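PDB 2ZYC: peptidoglycan hydrolase FlgJ from Sphingomonas sp. A1, which is probably a flagellum-specific muramidase that cuts peptidoglycan so the flagellar rod can be assembled, seen here as its C-terminal family 73 hydrolase part. Local coordinates for residues 15-19 against 20-24; 138-141 against 142-146. The protein carries 2 engineered substitutions. One frame throughout, in Å; residues are numbered along the deposited sequence.

Interaction 1: residues 15-19 against 20-24; sequences KAAQS and LGVPA
The carbonyl oxygen of Ala16 accepts two bonds at the C-terminal end of helix 3-20, in a helix C-cap close to a Schellman motif. Leu20 N and Ser19 OG each lie 2.8 Å from Ala16 O. A chi1 of 82° turns the Ser19 hydroxyl back over its own helix, so it bonds one turn earlier. Leu20 CG packs on Ala16 O, and the Leu20 side chain touches Leu27, Tyr99 and Val103. One residue on, Ala17 O has one sound bond and two weak ones. The Val22 N to Ala17 O bond is 3.1 Å long and nearly straight at 167°. It is the six-to-one bond of the motif, and Gly21, with phi 67°, is where the chain leaves the helix. Leu20 N adds a bent, weak bond to Ala17 O. The classic second bond, Gly21 N to Gln18 O, is absent at 3.7 Å; Gly21 N bonds weakly to Ala17 O instead. The apolar pair that often goes with the motif is present: Ala17 CB and Val22 CG2 are 4.2 Å apart. Gly21 also bonds through its backbone to Gly114. Beyond the turn the chain folds back over Ala17. Ala17 CB lies 3.0 Å from Val22 O. The Ala17 methyl is tightly packed: its CB is 3.4 Å from Ala24 CA.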
loop_
_atom_site.group_PDB
_atom_site.type_symbol
_atom_site.label_atom_id
_atom_site.label_comp_id
_atom_site.label_asym_id
_atom_site.label_seq_id
_atom_site.Cartn_x
_atom_site.Cartn_y
_atom_site.Cartn_z
ATOM N N LYS A 15 -9.870 2.449 -6.774
ATOM C CA LYS A 15 -10.144 1.369 -7.720
ATOM C C LYS A 15 -9.873 0.003 -7.070
ATOM O O LYS A 15 -10.726 -0.891 -7.093
ATOM C CB LYS A 15 -9.305 1.565 -8.984
ATOM C CG LYS A 15 -9.810 0.832 -10.226
ATOM C CD LYS A 15 -9.368 1.542 -11.511
ATOM C CE LYS A 15 -7.868 1.845 -11.531
ATOM N NZ LYS A 15 -7.560 3.101 -12.283
ATOM N N ALA A 16 -8.679 -0.144 -6.484
ATOM C CA ALA A 16 -8.282 -1.388 -5.831
ATOM C C ALA A 16 -9.150 -1.707 -4.614
ATOM O O ALA A 16 -9.571 -2.854 -4.427
ATOM C CB ALA A 16 -6.804 -1.345 -5.456
ATOM N N ALA A 17 -9.432 -0.693 -3.794
ATOM C CA ALA A 17 -10.239 -0.886 -2.588
ATOM C C ALA A 17 -11.630 -1.395 -2.937
ATOM O O ALA A 17 -12.186 -2.246 -2.237
ATOM C CB ALA A 17 -10.336 0.405 -1.798
ATOM N N GLN A 18 -12.178 -0.884 -4.036
ATOM C CA GLN A 18 -13.486 -1.312 -4.509
ATOM C C GLN A 18 -13.469 -2.789 -4.968
ATOM O O GLN A 18 -14.440 -3.524 -4.759
ATOM C CB GLN A 18 -14.038 -0.316 -5.559
ATOM C CG GLN A 18 -14.529 1.027 -4.916
ATOM C CD GLN A 18 -14.708 2.211 -5.889
ATOM O OE1 GLN A 18 -15.161 2.060 -7.031
ATOM N NE2 GLN A 18 -14.373 3.408 -5.412
ATOM N N SER A 19 -12.349 -3.238 -5.533
ATOM C CA SER A 19 -12.196 -4.645 -5.919
ATOM C C SER A 19 -11.851 -5.552 -4.732
ATOM O O SER A 19 -12.066 -6.768 -4.785
ATOM C CB SER A 19 -11.136 -4.795 -7.009
ATOM O OG SER A 19 -9.840 -4.813 -6.446
ATOM N N LEU A 20 -11.301 -4.967 -3.670
ATOM C CA LEU A 20 -10.922 -5.730 -2.480
ATOM C C LEU A 20 -11.969 -5.668 -1.380
ATOM O O LEU A 20 -11.860 -6.382 -0.384
ATOM C CB LEU A 20 -9.585 -5.245 -1.923
ATOM C CG LEU A 20 -8.346 -5.344 -2.812
ATOM C CD1 LEU A 20 -7.218 -4.615 -2.145
ATOM C CD2 LEU A 20 -7.982 -6.795 -3.057
ATOM N N GLY A 21 -12.973 -4.813 -1.564
ATOM C CA GLY A 21 -14.061 -4.632 -0.608
ATOM C C GLY A 21 -13.654 -4.012 0.723
ATOM O O GLY A 21 -14.095 -4.460 1.783
ATOM N N VAL A 22 -12.805 -2.983 0.660
ATOM C CA VAL A 22 -12.351 -2.243 1.847
ATOM C C VAL A 22 -12.310 -0.742 1.505
ATOM O O VAL A 22 -12.307 -0.380 0.327
ATOM C CB VAL A 22 -10.946 -2.720 2.352
ATOM C CG1 VAL A 22 -10.915 -4.231 2.668
ATOM C CG2 VAL A 22 -9.850 -2.358 1.361
ATOM N N PRO A 23 -12.311 0.141 2.520
ATOM C CA PRO A 23 -12.228 1.584 2.208
ATOM C C PRO A 23 -10.902 1.986 1.547
ATOM O O PRO A 23 -9.845 1.465 1.910
ATOM C CB PRO A 23 -12.379 2.255 3.579
ATOM C CG PRO A 23 -13.012 1.204 4.447
ATOM C CD PRO A 23 -12.455 -0.091 3.969
ATOM N N ALA A 24 -10.977 2.903 0.581
ATOM C CA ALA A 24 -9.808 3.359 -0.172
ATOM C C ALA A 24 -8.666 3.871 0.710
ATOM O O ALA A 24 -7.498 3.589 0.442
ATOM C CB ALA A 24 -10.209 4.416 -1.198
#

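Interaction 2: residues 138-141 against 142-146; sequences DKLA and RVING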
loop_
_atom_site.group_PDB
_atom_site.type_symbol
_atom_site.label_atom_id
_atom_site.label_comp_id
_atom_site.label_asym_id
_atom_site.label_seq_id
_atom_site.Cartn_x
_atom_site.Cartn_y
_atom_site.Cartn_z
ATOM N N ASP A 138 -0.934 -2.625 14.768
ATOM C CA ASP A 138 -0.991 -1.409 15.572
ATOM C C ASP A 138 -0.460 -0.205 14.797
ATOM O O ASP A 138 -1.071 0.863 14.808
ATOM C CB ASP A 138 -0.193 -1.575 16.868
ATOM C CG ASP A 138 -0.917 -2.416 17.908
ATOM O OD1 ASP A 138 -2.122 -2.717 17.737
ATOM O OD2 ASP A 138 -0.263 -2.776 18.912
ATOM N N LYS A 139 0.679 -0.392 14.135
ATOM C CA LYS A 139 1.316 0.691 13.376
ATOM C C LYS A 139 0.469 1.126 12.179
ATOM O O LYS A 139 0.296 2.329 11.944
ATOM C CB LYS A 139 2.717 0.282 12.935
ATOM C CG LYS A 139 3.698 0.176 14.092
ATOM C CD LYS A 139 5.000 -0.426 13.623
ATOM C CE LYS A 139 5.931 -0.696 14.792
ATOM N NZ LYS A 139 7.043 -1.583 14.364
ATOM N N LEU A 140 -0.083 0.161 11.443
ATOM C CA LEU A 140 -0.932 0.494 10.298
ATOM C C LEU A 140 -2.260 1.111 10.713
ATOM O O LEU A 140 -2.720 2.085 10.107
ATOM C CB LEU A 140 -1.149 -0.729 9.387
ATOM C CG LEU A 140 -2.006 -0.521 8.130
ATOM C CD1 LEU A 140 -1.518 0.662 7.284
ATOM C CD2 LEU A 140 -2.037 -1.796 7.301
ATOM N N ALA A 141 -2.876 0.550 11.748
ATOM C CA ALA A 141 -4.117 1.112 12.296
ATOM C C ALA A 141 -3.910 2.571 12.735
ATOM O O ALA A 141 -4.778 3.416 12.511
ATOM C CB ALA A 141 -4.640 0.260 13.449
ATOM N N ARG A 142 -2.754 2.861 13.336
ATOM C CA ARG A 142 -2.442 4.228 13.753
ATOM C C ARG A 142 -2.446 5.213 12.570
ATOM O O ARG A 142 -2.932 6.336 12.697
ATOM C CB ARG A 142 -1.109 4.300 14.521
ATOM C CG ARG A 142 -0.943 5.611 15.298
ATOM C CD ARG A 142 0.402 5.707 16.023
ATOM N NE ARG A 142 0.444 6.898 16.876
ATOM C CZ ARG A 142 1.554 7.447 17.365
ATOM N NH1 ARG A 142 1.476 8.535 18.129
ATOM N NH2 ARG A 142 2.741 6.917 17.089
ATOM N N VAL A 143 -1.917 4.790 11.422
ATOM C CA VAL A 143 -1.923 5.642 10.231
ATOM C C VAL A 143 -3.354 5.785 9.691
ATOM O O VAL A 143 -3.797 6.893 9.359
ATOM C CB VAL A 143 -0.955 5.130 9.116
ATOM C CG1 VAL A 143 -1.006 6.037 7.885
ATOM C CG2 VAL A 143 0.478 5.050 9.630
ATOM N N ILE A 144 -4.068 4.662 9.621
ATOM C CA ILE A 144 -5.431 4.634 9.098
ATOM C C ILE A 144 -6.364 5.578 9.865
ATOM O O ILE A 144 -7.157 6.305 9.257
ATOM C CB ILE A 144 -6.004 3.194 9.082
ATOM C CG1 ILE A 144 -5.294 2.358 8.007
ATOM C CG2 ILE A 144 -7.517 3.207 8.825
ATOM C CD1 ILE A 144 -5.670 0.875 7.999
ATOM N N ASN A 145 -6.240 5.552 11.191
ATOM C CA ASN A 145 -7.100 6.296 12.111
ATOM C C ASN A 145 -6.550 7.677 12.494
ATOM O O ASN A 145 -7.201 8.422 13.226
ATOM C CB ASN A 145 -7.353 5.454 13.371
ATOM C CG ASN A 145 -8.118 4.155 13.073
ATOM O OD1 ASN A 145 -7.862 3.113 13.688
ATOM N ND2 ASN A 145 -9.051 4.218 12.130
ATOM N N GLY A 146 -5.379 8.022 11.966
ATOM C CA GLY A 146 -4.650 9.227 12.385
ATOM C C GLY A 146 -5.108 10.522 11.741
ATOM O O GLY A 146 -5.697 10.518 10.650
#
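Helix 136-145 is a short alpha-helix of the glycosyl hydrolase domain, and this contact is its last turns, where residues four apart meet. Leu140 and Ile144 form the apolar pair, with Leu140 CG 3.9 Å from Ile144 CD1. Their side chains cross at a slant. Ile144 CG1 lies beside its own N (chi1 -70°), which lays CD1 against Leu140 CG. Ile144 CG1 also rests 3.3 Å from Leu140 O. Ile144 N donates to Leu140 O at 2.9 Å, in a nearly straight bond of 166°. Asn145 N bonds to Ala141 O, also at 2.9 Å, and Arg142 N to Asp138 O at 3.0 Å. The bond from Val143 N to Lys139 O is weak. The apolar face is covered by other helices: Leu140 meets Phe121 and Ala122, while Ile144 meets Phe121, Phe26 and Ala29. Asp138 OD1 hydrogen-bonds to His119 NE2, and Lys139 NZ forms a salt bridge with Asp133 OD2. The arrangement is that of an amphipathic alpha-helix packed by one face against helices 24-35 and 118-127.

In the fold
Interaction 1 comes first along the chain and interaction 2 follows much later, yet both lie in the same family 73 domain, a member of the lysozyme clan. Their centres are about 18 Å apart. Their nearest atoms stay about 7 Å apart, so they do not touch. Helix 24-35 connects them. Interaction 1 turns the chain from helix 3-20 into this helix, and Leu27 of helix 24-35 packs back on interaction 1. On the same helix, His25, Phe26 and Ala29 meet interaction 2. The two contacts thus join an early and a late helix of the domain to one shared helix.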